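Local coordinates for protein kinase (Staphylococcus aureus subsp. aureus Mu50, PDB 3PY9) that probably senses muropeptides through its extracellular PASTA repeats and relays the signal across the membrane to a cytoplasmic Ser/Thr kinase domain, at residues A[77-88]-A[113-122]. Numbering follows the deposited sequence.
Sequences MPNVIGLPKEEA and GYIANQSVTA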
# COMPACT_ATOMS: atom_id res chain seq x y z
N MET A 77 2.50 22.43 8.13
CA MET A 77 2.13 21.64 6.96
C MET A 77 1.00 20.68 7.32
O MET A 77 1.13 19.88 8.27
CB MET A 77 3.34 20.88 6.39
CG MET A 77 3.04 20.09 5.11
SD MET A 77 2.90 21.14 3.66
CE MET A 77 2.19 20.02 2.45
N PRO A 78 -0.13 20.76 6.59
CA PRO A 78 -1.24 19.85 6.78
C PRO A 78 -0.94 18.45 6.21
O PRO A 78 -0.02 18.30 5.40
CB PRO A 78 -2.37 20.51 6.00
CG PRO A 78 -1.67 21.26 4.91
CD PRO A 78 -0.39 21.74 5.50
N ASN A 79 -1.70 17.45 6.67
CA ASN A 79 -1.60 16.09 6.15
C ASN A 79 -2.66 15.94 5.08
O ASN A 79 -3.87 16.04 5.36
CB ASN A 79 -1.81 15.06 7.29
CG ASN A 79 -1.51 13.63 6.86
OD1 ASN A 79 -2.41 12.88 6.52
ND2 ASN A 79 -0.24 13.25 6.90
N VAL A 80 -2.20 15.76 3.84
CA VAL A 80 -3.09 15.73 2.65
C VAL A 80 -3.02 14.38 1.92
O VAL A 80 -3.75 14.14 0.97
CB VAL A 80 -2.82 16.92 1.67
CG1 VAL A 80 -2.91 18.27 2.38
CG2 VAL A 80 -1.46 16.79 0.99
N ILE A 81 -2.12 13.52 2.38
CA ILE A 81 -1.97 12.16 1.88
C ILE A 81 -3.31 11.41 1.90
O ILE A 81 -3.97 11.34 2.93
CB ILE A 81 -0.92 11.40 2.70
CG1 ILE A 81 0.48 11.92 2.36
CG2 ILE A 81 -1.02 9.90 2.44
CD1 ILE A 81 1.53 11.65 3.41
N GLY A 82 -3.71 10.88 0.76
CA GLY A 82 -4.94 10.09 0.71
C GLY A 82 -6.20 10.86 0.35
O GLY A 82 -7.22 10.23 0.07
N LEU A 83 -6.14 12.19 0.36
CA LEU A 83 -7.25 13.05 -0.12
C LEU A 83 -7.20 13.16 -1.63
O LEU A 83 -6.12 13.03 -2.22
CB LEU A 83 -7.14 14.46 0.46
CG LEU A 83 -6.83 14.66 1.95
CD1 LEU A 83 -6.72 16.14 2.26
CD2 LEU A 83 -7.89 13.96 2.85
N PRO A 84 -8.37 13.43 -2.28
CA PRO A 84 -8.38 13.75 -3.72
C PRO A 84 -7.59 15.03 -3.98
O PRO A 84 -7.52 15.88 -3.09
CB PRO A 84 -9.86 14.01 -4.02
CG PRO A 84 -10.61 13.46 -2.91
CD PRO A 84 -9.72 13.46 -1.70
N LYS A 85 -7.04 15.16 -5.18
CA LYS A 85 -6.13 16.25 -5.55
C LYS A 85 -6.64 17.63 -5.18
O LYS A 85 -5.91 18.42 -4.60
CB LYS A 85 -5.78 16.21 -7.04
CG LYS A 85 -4.73 17.24 -7.44
CD LYS A 85 -4.36 17.20 -8.90
CE LYS A 85 -5.38 17.89 -9.79
NZ LYS A 85 -4.81 18.17 -11.14
N GLU A 86 -7.89 17.92 -5.54
CA GLU A 86 -8.45 19.25 -5.32
C GLU A 86 -8.66 19.58 -3.84
O GLU A 86 -8.38 20.71 -3.43
CB GLU A 86 -9.73 19.48 -6.15
CG GLU A 86 -10.95 18.64 -5.78
CD GLU A 86 -12.15 19.50 -5.35
OE1 GLU A 86 -12.66 20.26 -6.21
OE2 GLU A 86 -12.58 19.39 -4.17
N GLU A 87 -9.11 18.61 -3.04
CA GLU A 87 -9.20 18.78 -1.58
C GLU A 87 -7.82 19.13 -1.00
O GLU A 87 -7.67 20.05 -0.20
CB GLU A 87 -9.81 17.54 -0.88
CG GLU A 87 -10.11 17.70 0.64
CD GLU A 87 -10.67 16.42 1.30
OE1 GLU A 87 -10.89 15.41 0.60
OE2 GLU A 87 -10.93 16.40 2.52
N ALA A 88 -6.80 18.38 -1.45
CA ALA A 88 -5.42 18.58 -1.03
C ALA A 88 -4.92 20.02 -1.26
O ALA A 88 -4.26 20.60 -0.40
CB ALA A 88 -4.53 17.60 -1.75
N GLY A 113 -6.00 9.64 -8.80
CA GLY A 113 -6.47 11.00 -8.49
C GLY A 113 -6.27 11.47 -7.05
O GLY A 113 -6.59 12.61 -6.71
N TYR A 114 -5.74 10.58 -6.20
CA TYR A 114 -5.52 10.90 -4.78
C TYR A 114 -4.03 11.00 -4.47
O TYR A 114 -3.21 10.30 -5.05
CB TYR A 114 -6.18 9.86 -3.86
CG TYR A 114 -7.69 9.85 -3.91
CD1 TYR A 114 -8.37 9.59 -5.09
CD2 TYR A 114 -8.45 10.10 -2.77
CE1 TYR A 114 -9.76 9.60 -5.14
CE2 TYR A 114 -9.85 10.10 -2.81
CZ TYR A 114 -10.48 9.84 -4.01
OH TYR A 114 -11.85 9.82 -4.08
N ILE A 115 -3.69 11.91 -3.55
CA ILE A 115 -2.31 12.18 -3.17
C ILE A 115 -1.64 11.00 -2.44
O ILE A 115 -2.09 10.58 -1.38
CB ILE A 115 -2.25 13.45 -2.30
CG1 ILE A 115 -2.94 14.59 -3.03
CG2 ILE A 115 -0.80 13.81 -1.96
CD1 ILE A 115 -2.53 14.76 -4.46
N ALA A 116 -0.56 10.49 -3.03
CA ALA A 116 0.20 9.37 -2.46
C ALA A 116 1.32 9.79 -1.50
O ALA A 116 1.76 8.99 -0.68
CB ALA A 116 0.78 8.51 -3.57
N ASN A 117 1.78 11.04 -1.62
CA ASN A 117 2.97 11.52 -0.91
C ASN A 117 3.03 13.05 -0.92
O ASN A 117 2.55 13.72 -1.86
CB ASN A 117 4.24 10.90 -1.53
CG ASN A 117 5.52 11.13 -0.68
OD1 ASN A 117 5.78 10.43 0.30
ND2 ASN A 117 6.35 12.10 -1.09
N GLN A 118 3.59 13.58 0.17
CA GLN A 118 3.92 14.99 0.38
C GLN A 118 5.42 15.19 0.47
O GLN A 118 6.12 14.48 1.22
CB GLN A 118 3.42 15.43 1.74
CG GLN A 118 2.06 15.96 1.77
CD GLN A 118 1.53 15.90 3.17
OE1 GLN A 118 1.96 16.64 4.07
NE2 GLN A 118 0.59 14.99 3.39
N SER A 119 5.88 16.19 -0.27
CA SER A 119 7.22 16.76 -0.18
C SER A 119 7.60 17.08 1.26
O SER A 119 8.70 16.76 1.69
CB SER A 119 7.19 18.10 -0.93
OG SER A 119 8.32 18.28 -1.72
N VAL A 120 6.70 17.74 1.98
CA VAL A 120 6.98 18.31 3.29
C VAL A 120 6.15 17.57 4.33
O VAL A 120 4.93 17.50 4.21
CB VAL A 120 6.67 19.85 3.30
CG1 VAL A 120 6.84 20.46 4.69
CG2 VAL A 120 7.54 20.59 2.27
N THR A 121 6.78 16.99 5.35
CA THR A 121 6.05 16.06 6.22
C THR A 121 5.09 16.77 7.14
O THR A 121 5.35 17.88 7.58
CB THR A 121 6.97 15.06 6.96
OG1 THR A 121 7.74 15.75 7.96
CG2 THR A 121 7.92 14.35 5.96
N ALA A 122 3.96 16.12 7.42
CA ALA A 122 2.81 16.75 8.06
C ALA A 122 3.14 17.45 9.38
O ALA A 122 4.05 17.03 10.09
CB ALA A 122 1.70 15.72 8.26
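The amide N of G82 lies 2.7 Å from the carbonyl O of I115 and donates to it, the shortest of three backbone hydrogen bonds between the turn and start of the helix and residues 113-115. In return I115 N gives its hydrogen to L83 O at 3.0 Å, and K85 N, in the first turn of helix 85-93, reaches back to G113 O. Residues 80-83 form a type II turn, closed by L83 N bonding to V80 O, which presents G82 N and L83 O together to I115. P84, the N-cap residue, lies over one face of the Y114 ring in a CH-pi contact, its CB 4.2 Å from the ring centroid, while G82 O approaches the ring edge at CD2. Buried I115 brings CG1 to within 3.6 Å of A88 CB; chi1 of -53° places this branch beside its own backbone N, and CD1 continues toward K85 CA. At the far end M77, bent at chi2 (75°), lays CG against V120 CG1 at 3.8 Å and also packs on L92 and I133, and Q118 CG packs on V80 CG2. Helix 85-93 is thereby joined through its leading loop to strand 115-118, an outermost strand of the three-stranded mixed sheet, an arrangement characteristic of the PASTA domain, in which a single helix packs on a small β-sheet.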